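Local coordinates for protein betaine aldehyde dehydrogenase (Staphylococcus aureus subsp. aureus COL, PDB 4QTO) that probably oxidises betaine aldehyde to glycine betaine with NAD+ as the hydride acceptor, as a tetrameric member of the aldehyde dehydrogenase family, at residues G172-I177 against V250-F255; T274-E279 against S486-E491; Y440-A445 against A478-Y483. All coordinates share one frame; numbering follows the deposited sequence. Where two conformers were deposited one is given.

Interaction 1: residues G172-I177 against V250-F255; sequences GVVTQI and VDLVSF
Val173 hands its backbone N-H to the carboxylate of Asp251 and its carbonyl to the N-H groups of Asp251 and Leu252, so one residue begins the parallel pairing with both its N-H and its C=O. Val173 N reaches Asp251 OD2 at 3.0 Å on the anti lone pair; Arg80 forms a salt bridge with the same oxygen, so OD2 is gripped from the backbone and from helix 69-85. Val173 O is shared: Asp251 N lies 2.8 Å away in the carbonyl plane, and Leu252 N adds a weak bond at 3.4 Å. Regular parallel pairing follows, with Thr175 N to Leu252 O at 3.0 Å, Ser254 N to Thr175 O at 2.9 Å and Ile177 N to Ser254 O at 2.9 Å. The hydroxyls find their polar partners outside the pair. Thr175 OG1, held between backbone N and carbonyl carbon (chi1 57°), bonds to Met244 O, while Ser254 OG is hydrogen-bonded to Lys190 NZ. On one face Val174 CG1, in the conformer given, packs alongside Leu252 CD2; on the other, Ile177 CG2 meets the edge of the Phe255 ring at CD1, 3.5 Å away. The two strands are inner members of the Rossmann-type sheet: strand 200-204 continues it beyond 172-177, strand 275-279 beyond 250-255, and helix 259-269 covers Val253 and Phe255.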
ATOM      1  N   GLY A 172      -3.046 -19.152  11.276  1.00  9.30           N
ATOM      2  CA  GLY A 172      -3.082 -20.162  12.302  1.00  9.88           C
ATOM      3  C   GLY A 172      -2.388 -21.424  11.850  1.00 10.29           C
ATOM      4  O   GLY A 172      -1.223 -21.399  11.476  1.00 10.59           O
ATOM      5  N   VAL A 173      -3.114 -22.521  11.931  1.00  9.52           N
ATOM      6  CA  VAL A 173      -2.633 -23.825  11.543  1.00  9.12           C
ATOM      7  C   VAL A 173      -2.996 -24.043  10.077  1.00  9.84           C
ATOM      8  O   VAL A 173      -4.176 -23.903   9.692  1.00  9.86           O
ATOM      9  CB  VAL A 173      -3.290 -24.903  12.414  1.00 10.62           C
ATOM     10  CG1 VAL A 173      -2.998 -26.300  11.871  1.00 10.68           C
ATOM     11  CG2 VAL A 173      -2.841 -24.791  13.853  1.00 11.79           C
ATOM     12  N   VAL A 174      -2.006 -24.417   9.263  0.50  9.36           N
ATOM     13  CA  VAL A 174      -2.241 -24.609   7.848  0.50 10.36           C
ATOM     14  C   VAL A 174      -1.843 -26.008   7.400  0.50 10.00           C
ATOM     15  O   VAL A 174      -0.807 -26.524   7.842  0.50 10.96           O
ATOM     16  CB  VAL A 174      -1.421 -23.620   6.996  0.50 11.06           C
ATOM     17  CG1 VAL A 174      -1.786 -23.773   5.519  0.50 12.84           C
ATOM     18  CG2 VAL A 174      -1.644 -22.190   7.475  0.50 11.98           C
ATOM     19  N   THR A 175      -2.665 -26.611   6.547  1.00  9.41           N
ATOM     20  CA  THR A 175      -2.342 -27.905   5.937  1.00  9.21           C
ATOM     21  C   THR A 175      -1.979 -27.592   4.477  1.00  9.14           C
ATOM     22  O   THR A 175      -2.588 -26.732   3.813  1.00  9.82           O
ATOM     23  CB  THR A 175      -3.411 -28.962   6.085  1.00 10.60           C
ATOM     24  OG1 THR A 175      -4.624 -28.478   5.546  1.00 10.94           O
ATOM     25  CG2 THR A 175      -3.573 -29.336   7.557  1.00 10.46           C
ATOM     26  N   GLN A 176      -0.965 -28.291   3.979  1.00  8.81           N
ATOM     27  CA  GLN A 176      -0.370 -27.987   2.693  1.00  8.55           C
ATOM     28  C   GLN A 176      -0.171 -29.298   1.941  1.00  9.03           C
ATOM     29  O   GLN A 176       0.515 -30.188   2.444  1.00 11.00           O
ATOM     30  CB  GLN A 176       0.953 -27.252   2.892  1.00  9.20           C
ATOM     31  CG  GLN A 176       0.793 -25.927   3.640  1.00  8.89           C
ATOM     32  CD  GLN A 176       2.094 -25.252   3.999  1.00  9.61           C
ATOM     33  OE1 GLN A 176       3.084 -25.894   4.305  1.00 11.05           O
ATOM     34  NE2 GLN A 176       2.071 -23.925   3.982  1.00  9.83           N
ATOM     35  N   ILE A 177      -0.748 -29.396   0.755  1.00  9.25           N
ATOM     36  CA  ILE A 177      -0.722 -30.652  -0.052  1.00  9.82           C
ATOM     37  C   ILE A 177      -0.175 -30.282  -1.416  1.00  9.74           C
ATOM     38  O   ILE A 177      -0.713 -29.409  -2.096  1.00  9.95           O
ATOM     39  CB  ILE A 177      -2.126 -31.269  -0.148  1.00 12.41           C
ATOM     40  CG1 ILE A 177      -2.622 -31.637   1.257  1.00 14.97           C
ATOM     41  CG2 ILE A 177      -2.106 -32.460  -1.071  1.00 13.15           C
ATOM     42  CD1 ILE A 177      -4.100 -31.991   1.314  1.00 17.20           C
ATOM     43  N   VAL A 250      -7.761 -26.840  11.793  1.00 10.79           N
ATOM     44  CA  VAL A 250      -7.079 -26.236  10.648  1.00 10.73           C
ATOM     45  C   VAL A 250      -7.755 -24.909  10.269  1.00 10.31           C
ATOM     46  O   VAL A 250      -8.983 -24.847  10.211  1.00 10.67           O
ATOM     47  CB  VAL A 250      -7.092 -27.186   9.445  1.00 11.04           C
ATOM     48  CG1 VAL A 250      -6.471 -26.542   8.210  1.00 10.44           C
ATOM     49  CG2 VAL A 250      -6.343 -28.466   9.782  1.00 12.23           C
ATOM     50  N   ASP A 251      -6.950 -23.865  10.022  1.00  9.81           N
ATOM     51  CA  ASP A 251      -7.451 -22.539   9.624  1.00  9.62           C
ATOM     52  C   ASP A 251      -7.371 -22.266   8.110  1.00  8.93           C
ATOM     53  O   ASP A 251      -8.108 -21.437   7.597  1.00  9.18           O
ATOM     54  CB  ASP A 251      -6.706 -21.459  10.395  1.00  9.52           C
ATOM     55  CG  ASP A 251      -6.939 -21.565  11.892  1.00 11.10           C
ATOM     56  OD1 ASP A 251      -8.112 -21.440  12.354  1.00 12.46           O
ATOM     57  OD2 ASP A 251      -5.946 -21.857  12.619  1.00 11.45           O
ATOM     58  N   LEU A 252      -6.460 -22.962   7.413  1.00  9.05           N
ATOM     59  CA  LEU A 252      -6.310 -22.830   5.961  1.00  8.77           C
ATOM     60  C   LEU A 252      -5.845 -24.161   5.404  1.00  9.18           C
ATOM     61  O   LEU A 252      -4.903 -24.764   5.934  1.00  8.51           O
ATOM     62  CB  LEU A 252      -5.248 -21.774   5.608  1.00  9.55           C
ATOM     63  CG  LEU A 252      -4.800 -21.676   4.136  1.00  9.94           C
ATOM     64  CD1 LEU A 252      -5.896 -21.134   3.255  1.00 10.51           C
ATOM     65  CD2 LEU A 252      -3.541 -20.836   4.016  1.00 10.99           C
ATOM     66  N   VAL A 253      -6.504 -24.595   4.336  1.00  8.89           N
ATOM     67  CA  VAL A 253      -6.089 -25.775   3.569  1.00 10.12           C
ATOM     68  C   VAL A 253      -5.575 -25.227   2.232  1.00 10.46           C
ATOM     69  O   VAL A 253      -6.308 -24.535   1.510  1.00  9.98           O
ATOM     70  CB  VAL A 253      -7.264 -26.724   3.291  1.00 11.71           C
ATOM     71  CG1 VAL A 253      -6.769 -27.914   2.452  1.00 14.05           C
ATOM     72  CG2 VAL A 253      -7.888 -27.160   4.580  1.00 14.07           C
ATOM     73  N   SER A 254      -4.314 -25.496   1.910  1.00 10.89           N
ATOM     74  CA  SER A 254      -3.679 -25.047   0.669  1.00 10.33           C
ATOM     75  C   SER A 254      -3.331 -26.294  -0.165  1.00 11.95           C
ATOM     76  O   SER A 254      -2.456 -27.050   0.239  1.00 13.81           O
ATOM     77  CB  SER A 254      -2.435 -24.212   0.932  1.00 12.19           C
ATOM     78  OG  SER A 254      -1.862 -23.788  -0.299  1.00 12.73           O
ATOM     79  N   PHE A 255      -3.967 -26.454  -1.312  1.00 10.80           N
ATOM     80  CA  PHE A 255      -3.813 -27.662  -2.146  1.00 11.51           C
ATOM     81  C   PHE A 255      -3.467 -27.293  -3.575  1.00 11.81           C
ATOM     82  O   PHE A 255      -4.076 -26.394  -4.147  1.00 11.66           O
ATOM     83  CB  PHE A 255      -5.113 -28.446  -2.128  1.00 11.82           C
ATOM     84  CG  PHE A 255      -5.170 -29.558  -3.131  1.00 12.00           C
ATOM     85  CD1 PHE A 255      -4.661 -30.815  -2.835  1.00 13.60           C
ATOM     86  CD2 PHE A 255      -5.715 -29.344  -4.386  1.00 12.65           C
ATOM     87  CE1 PHE A 255      -4.708 -31.826  -3.768  1.00 13.67           C
ATOM     88  CE2 PHE A 255      -5.784 -30.366  -5.311  1.00 13.08           C
ATOM     89  CZ  PHE A 255      -5.274 -31.604  -5.003  1.00 15.24           C
TER

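Interaction 2: residues T274-E279 against S486-E491; sequences TNIALE and SGIGRE. With NA (sodium ion), chain E.
Gly487 is engaged on two fronts: its CA lies only 3.1 Å from Leu278 O across the strand pair, while its own carbonyl oxygen binds a sodium ion at 2.3 Å. Two waters, Lys484 O and Val273 O of the second subunit complete the ion's ligands, so the metal joins two chains at this strand. Leu278 and Ile488 form the hydrogen-bonded pair of a very short antiparallel ladder, with Glu279 and Gly487 the non-hydrogen-bonded one. Leu278 N meets Ile488 O at 2.9 Å in the carbonyl plane, on a lone pair; the return bond from Ile488 N to Leu278 O is 3.0 Å, with the donor tilted 27° from the plane of the Leu278 carbonyl. A water donates to both Leu278 O and Gly489 O, giving the Leu278 carbonyl a second donor. Through the two backbone bonds, strand 487-488 extends the mixed Rossmann-type sheet, antiparallel to 275-279, which itself runs parallel to its other neighbour, 252-256. Ile488 carries the apolar part: its CG2, anti to the backbone N, touches Ile276 O at 3.6 Å, and its CD1 meets Ile276 CD1, in the conformer given, at 4.2 Å as the two side chains cross at a slant. Further along, Arg490 NH2 reaches Ser503 O of the second subunit.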
ATOM      1  N   THR A 274     -13.548 -23.633   6.595  1.00  9.94           N
ATOM      2  CA  THR A 274     -12.114 -23.378   6.561  1.00  9.98           C
ATOM      3  C   THR A 274     -11.651 -22.693   5.283  1.00  9.69           C
ATOM      4  O   THR A 274     -12.081 -23.037   4.205  1.00 10.40           O
ATOM      5  CB  THR A 274     -11.378 -24.709   6.729  1.00 10.97           C
ATOM      6  OG1 THR A 274     -11.806 -25.354   7.934  1.00 11.04           O
ATOM      7  CG2 THR A 274      -9.876 -24.519   6.779  1.00 11.85           C
ATOM      8  N   ASN A 275     -10.785 -21.691   5.417  1.00  9.57           N
ATOM      9  CA  ASN A 275     -10.238 -21.013   4.259  1.00  8.93           C
ATOM     10  C   ASN A 275      -9.592 -22.032   3.321  1.00  9.36           C
ATOM     11  O   ASN A 275      -8.952 -22.984   3.791  1.00  8.45           O
ATOM     12  CB  ASN A 275      -9.114 -20.052   4.686  1.00  8.92           C
ATOM     13  CG  ASN A 275      -9.598 -18.872   5.505  1.00  9.84           C
ATOM     14  OD1 ASN A 275     -10.222 -17.932   4.970  1.00  9.53           O
ATOM     15  ND2 ASN A 275      -9.259 -18.866   6.790  1.00 11.50           N
ATOM     16  N   ILE A 276      -9.783 -21.865   2.017  0.50  9.70           N
ATOM     17  CA  ILE A 276      -9.092 -22.733   1.065  0.50 11.42           C
ATOM     18  C   ILE A 276      -8.346 -21.912   0.031  0.50 10.91           C
ATOM     19  O   ILE A 276      -8.764 -20.817  -0.377  0.50 10.35           O
ATOM     20  CB  ILE A 276      -9.912 -23.805   0.336  0.50 12.40           C
ATOM     21  CG1 ILE A 276     -10.824 -23.224  -0.748  0.50 11.70           C
ATOM     22  CG2 ILE A 276     -10.630 -24.706   1.325  0.50 12.36           C
ATOM     23  CD1 ILE A 276     -12.025 -22.456  -0.244  0.50 11.19           C
ATOM     24  N   ALA A 277      -7.218 -22.477  -0.358  1.00 10.15           N
ATOM     25  CA  ALA A 277      -6.365 -21.913  -1.419  1.00 10.05           C
ATOM     26  C   ALA A 277      -6.131 -23.128  -2.331  1.00 10.78           C
ATOM     27  O   ALA A 277      -5.714 -24.187  -1.853  1.00 12.34           O
ATOM     28  CB  ALA A 277      -5.058 -21.352  -0.909  1.00 13.44           C
ATOM     29  N   LEU A 278      -6.501 -23.001  -3.596  1.00  8.99           N
ATOM     30  CA  LEU A 278      -6.391 -24.097  -4.566  1.00  9.48           C
ATOM     31  C   LEU A 278      -5.695 -23.669  -5.852  1.00 10.70           C
ATOM     32  O   LEU A 278      -5.938 -22.577  -6.349  1.00 10.00           O
ATOM     33  CB  LEU A 278      -7.790 -24.575  -4.982  1.00  9.73           C
ATOM     34  CG  LEU A 278      -8.727 -25.045  -3.871  1.00 10.97           C
ATOM     35  CD1 LEU A 278     -10.114 -25.270  -4.437  1.00 11.40           C
ATOM     36  CD2 LEU A 278      -8.220 -26.280  -3.176  1.00 14.13           C
ATOM     37  N   GLU A 279      -4.832 -24.539  -6.380  0.50 11.57           N
ATOM     38  CA  GLU A 279      -4.227 -24.323  -7.705  0.50 13.30           C
ATOM     39  C   GLU A 279      -4.406 -25.656  -8.400  0.50 13.93           C
ATOM     40  O   GLU A 279      -3.817 -26.669  -7.996  0.50 13.18           O
ATOM     41  CB  GLU A 279      -2.789 -23.894  -7.689  0.50 15.30           C
ATOM     42  CG  GLU A 279      -2.409 -23.039  -8.918  0.50 18.33           C
ATOM     43  CD  GLU A 279      -1.817 -23.792 -10.096  0.50 18.30           C
ATOM     44  OE1 GLU A 279      -0.620 -23.570 -10.378  0.50 19.78           O
ATOM     45  OE2 GLU A 279      -2.489 -24.635 -10.713  0.50 22.37           O
ATOM     46  N   SER A 486      -9.430 -22.941 -12.437  1.00  9.47           N
ATOM     47  CA  SER A 486      -8.002 -23.138 -12.198  1.00  9.46           C
ATOM     48  C   SER A 486      -7.616 -22.950 -10.738  1.00 10.02           C
ATOM     49  O   SER A 486      -6.495 -23.271 -10.359  1.00  9.85           O
ATOM     50  CB  SER A 486      -7.147 -22.284 -13.114  1.00  9.22           C
ATOM     51  OG  SER A 486      -7.153 -22.846 -14.426  1.00  9.34           O
ATOM     52  N   GLY A 487      -8.511 -22.408  -9.917  1.00  9.58           N
ATOM     53  CA  GLY A 487      -8.202 -22.261  -8.505  1.00 10.30           C
ATOM     54  C   GLY A 487      -8.964 -21.217  -7.740  1.00 10.08           C
ATOM     55  O   GLY A 487      -9.938 -20.649  -8.230  1.00 10.26           O
ATOM     56  N   ILE A 488      -8.534 -21.041  -6.496  1.00  8.82           N
ATOM     57  CA  ILE A 488      -8.997 -20.006  -5.584  1.00  8.42           C
ATOM     58  C   ILE A 488      -7.737 -19.462  -4.918  1.00  8.40           C
ATOM     59  O   ILE A 488      -6.932 -20.226  -4.366  1.00  8.17           O
ATOM     60  CB  ILE A 488      -9.989 -20.539  -4.532  1.00  8.62           C
ATOM     61  CG1 ILE A 488     -11.304 -20.934  -5.227  1.00  9.05           C
ATOM     62  CG2 ILE A 488     -10.249 -19.508  -3.434  1.00  8.88           C
ATOM     63  CD1 ILE A 488     -12.310 -21.595  -4.337  1.00  9.53           C
ATOM     64  N   GLY A 489      -7.603 -18.143  -4.920  1.00  7.96           N
ATOM     65  CA  GLY A 489      -6.480 -17.500  -4.256  1.00  8.53           C
ATOM     66  C   GLY A 489      -5.228 -17.380  -5.113  1.00  8.31           C
ATOM     67  O   GLY A 489      -5.218 -17.654  -6.310  1.00  8.51           O
ATOM     68  N   ARG A 490      -4.154 -16.939  -4.448  1.00  9.16           N
ATOM     69  CA  ARG A 490      -2.906 -16.762  -5.131  1.00  8.59           C
ATOM     70  C   ARG A 490      -1.741 -17.271  -4.272  1.00  9.27           C
ATOM     71  O   ARG A 490      -1.803 -17.260  -3.046  1.00 11.98           O
ATOM     72  CB  ARG A 490      -2.620 -15.268  -5.424  1.00  8.90           C
ATOM     73  CG  ARG A 490      -3.500 -14.617  -6.470  1.00  8.84           C
ATOM     74  CD  ARG A 490      -3.232 -15.165  -7.842  1.00  9.10           C
ATOM     75  NE  ARG A 490      -4.009 -14.564  -8.915  1.00  9.10           N
ATOM     76  CZ  ARG A 490      -5.260 -14.938  -9.228  1.00  9.68           C
ATOM     77  NH1 ARG A 490      -5.883 -15.893  -8.526  1.00  9.49           N
ATOM     78  NH2 ARG A 490      -5.882 -14.382 -10.237  1.00  9.33           N
ATOM     79  N   GLU A 491      -0.700 -17.706  -4.956  1.00  8.33           N
ATOM     80  CA  GLU A 491       0.582 -18.017  -4.351  1.00  8.65           C
ATOM     81  C   GLU A 491       1.605 -17.051  -4.915  1.00  8.23           C
ATOM     82  O   GLU A 491       1.422 -16.498  -6.018  1.00  9.32           O
ATOM     83  CB  GLU A 491       0.974 -19.451  -4.566  1.00 10.17           C
ATOM     84  CG  GLU A 491       0.058 -20.361  -3.746  1.00 12.06           C
ATOM     85  CD  GLU A 491       0.498 -21.819  -3.702  1.00 14.91           C
ATOM     86  OE1 GLU A 491       1.024 -22.330  -4.680  1.00 17.95           O
ATOM     87  OE2 GLU A 491       0.283 -22.447  -2.669  1.00 17.13           O
TER
HETATM   88 NA    NA E 501     -12.041 -20.055  -9.027  1.00 11.27          NA
HETATM   89  O   HOH W   1      -5.318 -20.125  -7.749  1.00 15.96           O
HETATM   90  O   HOH W   2     -13.949 -18.633  -9.554  1.00 11.54           O
HETATM   91  O   HOH W   3     -10.706 -18.028  -9.140  1.00 12.81           O

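Interaction 3: residues Y440-A445 against A478-Y483; sequences YGLAGA and APWGGY
Trp480 extends its indole with CG anti to the backbone N (chi1 176°), and Leu442, likewise anti (chi1 -173°), brings its branched end to the indole at about a right angle. Leu442 CD1 comes within 3.8 Å of Trp480 NE1 and CD2 within 4.1 Å of CZ2, while Ala443 CB touches CH2 at 4.0 Å. The same CD1 methyl also rests on the backbone, 3.6 Å from Gly481 C. Tyr483 N donates to Gly441 O at 2.9 Å, entering well above the carbonyl plane, and Tyr483 CB lies 3.7 Å from the same oxygen. A water donates a hydrogen bond to Leu442 O and accepts one from Gly481 N, and lies over one face of the indole, offset toward its rim. The contact joins the loop leading into strand 443-447, in the seven-stranded sheet, to the loop before strand 487-488. Beyond it, Trp480 NE1 bonds to Glu279 OE1 and Tyr483 OH to Glu169 OE1 of the second subunit. The chemistry is thus divided: the indole is held, probably against rotation, by its NE1 bond, by the edge-to-face ring of Trp189 and by apolar contacts, whereas one direct and one water-bridged link tie the two backbones together.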
ATOM      1  N   TYR A 440     -11.073 -23.205 -17.493  1.00 11.73           N
ATOM      2  CA  TYR A 440      -9.866 -22.869 -16.775  1.00 10.94           C
ATOM      3  C   TYR A 440      -9.495 -21.397 -16.886  1.00 10.51           C
ATOM      4  O   TYR A 440     -10.178 -20.619 -17.554  1.00 12.34           O
ATOM      5  CB  TYR A 440      -8.732 -23.762 -17.271  1.00 11.98           C
ATOM      6  CG  TYR A 440      -8.887 -25.236 -16.860  1.00 14.37           C
ATOM      7  CD1 TYR A 440      -8.654 -25.613 -15.545  1.00 17.15           C
ATOM      8  CD2 TYR A 440      -9.180 -26.195 -17.768  1.00 19.34           C
ATOM      9  CE1 TYR A 440      -8.736 -26.926 -15.136  1.00 22.00           C
ATOM     10  CE2 TYR A 440      -9.260 -27.534 -17.372  1.00 17.83           C
ATOM     11  CZ  TYR A 440      -9.045 -27.879 -16.060  1.00 18.32           C
ATOM     12  OH  TYR A 440      -9.088 -29.182 -15.590  1.00 23.00           O
ATOM     13  N   GLY A 441      -8.408 -21.009 -16.235  1.00  9.14           N
ATOM     14  CA  GLY A 441      -8.001 -19.601 -16.251  1.00  9.23           C
ATOM     15  C   GLY A 441      -6.662 -19.335 -15.604  1.00  8.84           C
ATOM     16  O   GLY A 441      -6.507 -18.330 -14.893  1.00  8.46           O
ATOM     17  N   LEU A 442      -5.679 -20.191 -15.840  1.00  8.60           N
ATOM     18  CA  LEU A 442      -4.390 -20.056 -15.137  1.00  8.75           C
ATOM     19  C   LEU A 442      -3.367 -19.132 -15.773  1.00  9.00           C
ATOM     20  O   LEU A 442      -2.918 -18.147 -15.152  1.00  7.78           O
ATOM     21  CB  LEU A 442      -3.756 -21.436 -14.908  1.00 10.00           C
ATOM     22  CG  LEU A 442      -2.508 -21.446 -14.039  1.00 10.07           C
ATOM     23  CD1 LEU A 442      -2.806 -20.962 -12.627  1.00 10.60           C
ATOM     24  CD2 LEU A 442      -1.950 -22.863 -13.945  1.00 11.93           C
ATOM     25  N   ALA A 443      -2.966 -19.434 -16.998  1.00  8.17           N
ATOM     26  CA  ALA A 443      -1.922 -18.648 -17.677  1.00  8.44           C
ATOM     27  C   ALA A 443      -2.056 -18.751 -19.162  1.00  9.27           C
ATOM     28  O   ALA A 443      -2.762 -19.625 -19.655  1.00  9.47           O
ATOM     29  CB  ALA A 443      -0.550 -19.166 -17.257  1.00  9.06           C
ATOM     30  N   GLY A 444      -1.372 -17.869 -19.879  1.00  8.38           N
ATOM     31  CA  GLY A 444      -1.386 -17.933 -21.337  1.00  8.87           C
ATOM     32  C   GLY A 444      -0.451 -16.907 -21.920  1.00  8.46           C
ATOM     33  O   GLY A 444       0.070 -16.069 -21.209  1.00  8.25           O
ATOM     34  N   ALA A 445      -0.274 -16.977 -23.241  1.00  8.07           N
ATOM     35  CA  ALA A 445       0.644 -16.060 -23.916  1.00  7.90           C
ATOM     36  C   ALA A 445       0.036 -15.480 -25.177  1.00  8.86           C
ATOM     37  O   ALA A 445      -0.854 -16.079 -25.810  1.00  9.18           O
ATOM     38  CB  ALA A 445       1.902 -16.793 -24.321  1.00  8.57           C
ATOM     39  N   ALA A 478       5.732 -11.803  -7.988  1.00  8.12           N
ATOM     40  CA  ALA A 478       4.383 -11.595  -8.581  1.00  8.05           C
ATOM     41  C   ALA A 478       3.460 -12.755  -8.265  1.00  8.22           C
ATOM     42  O   ALA A 478       3.874 -13.911  -8.336  1.00  8.50           O
ATOM     43  CB  ALA A 478       4.525 -11.450 -10.093  1.00  8.74           C
ATOM     44  N   PRO A 479       2.183 -12.483  -7.984  1.00  8.67           N
ATOM     45  CA  PRO A 479       1.219 -13.534  -7.645  1.00  8.71           C
ATOM     46  C   PRO A 479       0.853 -14.405  -8.820  1.00  8.46           C
ATOM     47  O   PRO A 479       0.812 -13.934  -9.968  1.00  7.76           O
ATOM     48  CB  PRO A 479       0.003 -12.756  -7.181  1.00  9.43           C
ATOM     49  CG  PRO A 479       0.084 -11.467  -7.952  1.00  9.45           C
ATOM     50  CD  PRO A 479       1.576 -11.140  -7.931  1.00  9.07           C
ATOM     51  N   TRP A 480       0.630 -15.675  -8.518  1.00  7.76           N
ATOM     52  CA  TRP A 480       0.312 -16.722  -9.491  1.00  8.45           C
ATOM     53  C   TRP A 480      -0.933 -17.470  -9.044  1.00  9.22           C
ATOM     54  O   TRP A 480      -1.025 -17.875  -7.872  1.00  8.67           O
ATOM     55  CB  TRP A 480       1.479 -17.688  -9.516  1.00  8.87           C
ATOM     56  CG  TRP A 480       1.304 -18.895 -10.377  1.00  8.89           C
ATOM     57  CD1 TRP A 480       0.729 -20.086 -10.034  1.00 11.21           C
ATOM     58  CD2 TRP A 480       1.646 -18.997 -11.764  1.00  9.87           C
ATOM     59  NE1 TRP A 480       0.712 -20.922 -11.113  1.00 10.54           N
ATOM     60  CE2 TRP A 480       1.279 -20.286 -12.189  1.00 10.58           C
ATOM     61  CE3 TRP A 480       2.252 -18.126 -12.681  1.00 10.14           C
ATOM     62  CZ2 TRP A 480       1.484 -20.720 -13.498  1.00 12.33           C
ATOM     63  CZ3 TRP A 480       2.474 -18.552 -13.960  1.00 11.89           C
ATOM     64  CH2 TRP A 480       2.087 -19.851 -14.371  1.00 11.93           C
ATOM     65  N   GLY A 481      -1.877 -17.672  -9.950  1.00  8.86           N
ATOM     66  CA  GLY A 481      -3.086 -18.404  -9.603  1.00  8.91           C
ATOM     67  C   GLY A 481      -4.133 -18.297 -10.674  1.00  8.89           C
ATOM     68  O   GLY A 481      -3.940 -17.604 -11.674  1.00  9.48           O
ATOM     69  N   GLY A 482      -5.254 -18.966 -10.462  1.00  9.75           N
ATOM     70  CA  GLY A 482      -6.198 -19.027 -11.545  1.00 11.34           C
ATOM     71  C   GLY A 482      -7.556 -18.438 -11.399  1.00 11.01           C
ATOM     72  O   GLY A 482      -8.085 -18.355 -10.285  1.00 13.95           O
ATOM     73  N   TYR A 483      -8.045 -17.917 -12.515  1.00 10.42           N
ATOM     74  CA  TYR A 483      -9.455 -17.557 -12.632  1.00 10.08           C
ATOM     75  C   TYR A 483     -10.244 -18.851 -12.785  1.00 10.86           C
ATOM     76  O   TYR A 483      -9.694 -19.919 -13.130  1.00  9.84           O
ATOM     77  CB  TYR A 483      -9.714 -16.695 -13.887  1.00 10.68           C
ATOM     78  CG  TYR A 483      -9.250 -15.250 -13.963  1.00 11.65           C
ATOM     79  CD1 TYR A 483      -7.966 -14.850 -13.575  1.00 11.97           C
ATOM     80  CD2 TYR A 483     -10.103 -14.273 -14.483  1.00 12.06           C
ATOM     81  CE1 TYR A 483      -7.537 -13.531 -13.706  1.00 11.81           C
ATOM     82  CE2 TYR A 483      -9.679 -12.948 -14.623  1.00 12.32           C
ATOM     83  CZ  TYR A 483      -8.393 -12.596 -14.242  1.00 12.31           C
ATOM     84  OH  TYR A 483      -7.929 -11.289 -14.385  1.00 13.19           O
TER
HETATM   85  O   HOH W   4      -1.084 -17.586 -12.970  1.00  8.85           O

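In the fold
From the N terminus, strand 162-177 is the first to enter, and interaction 1 closes a loop of 72 residues, just over half of it helix, when 250-255 pairs with it. Interaction 2 opens next, at 274-279, and closes only after 206 residues at 486-491; interaction 3 is nested inside that long loop. Interactions 1 and 2 share the Rossmann-type sheet through neighbouring strands 252-256 and 275-279. Interactions 2 and 3 also touch: Ser486 OG meets Gly441 N and Glu491 O meets Trp480 N, linking that sheet to the sheet holding strand 443-447. Interactions 1 and 3 do not touch. Interactions 2 and 3 both reach the second subunit.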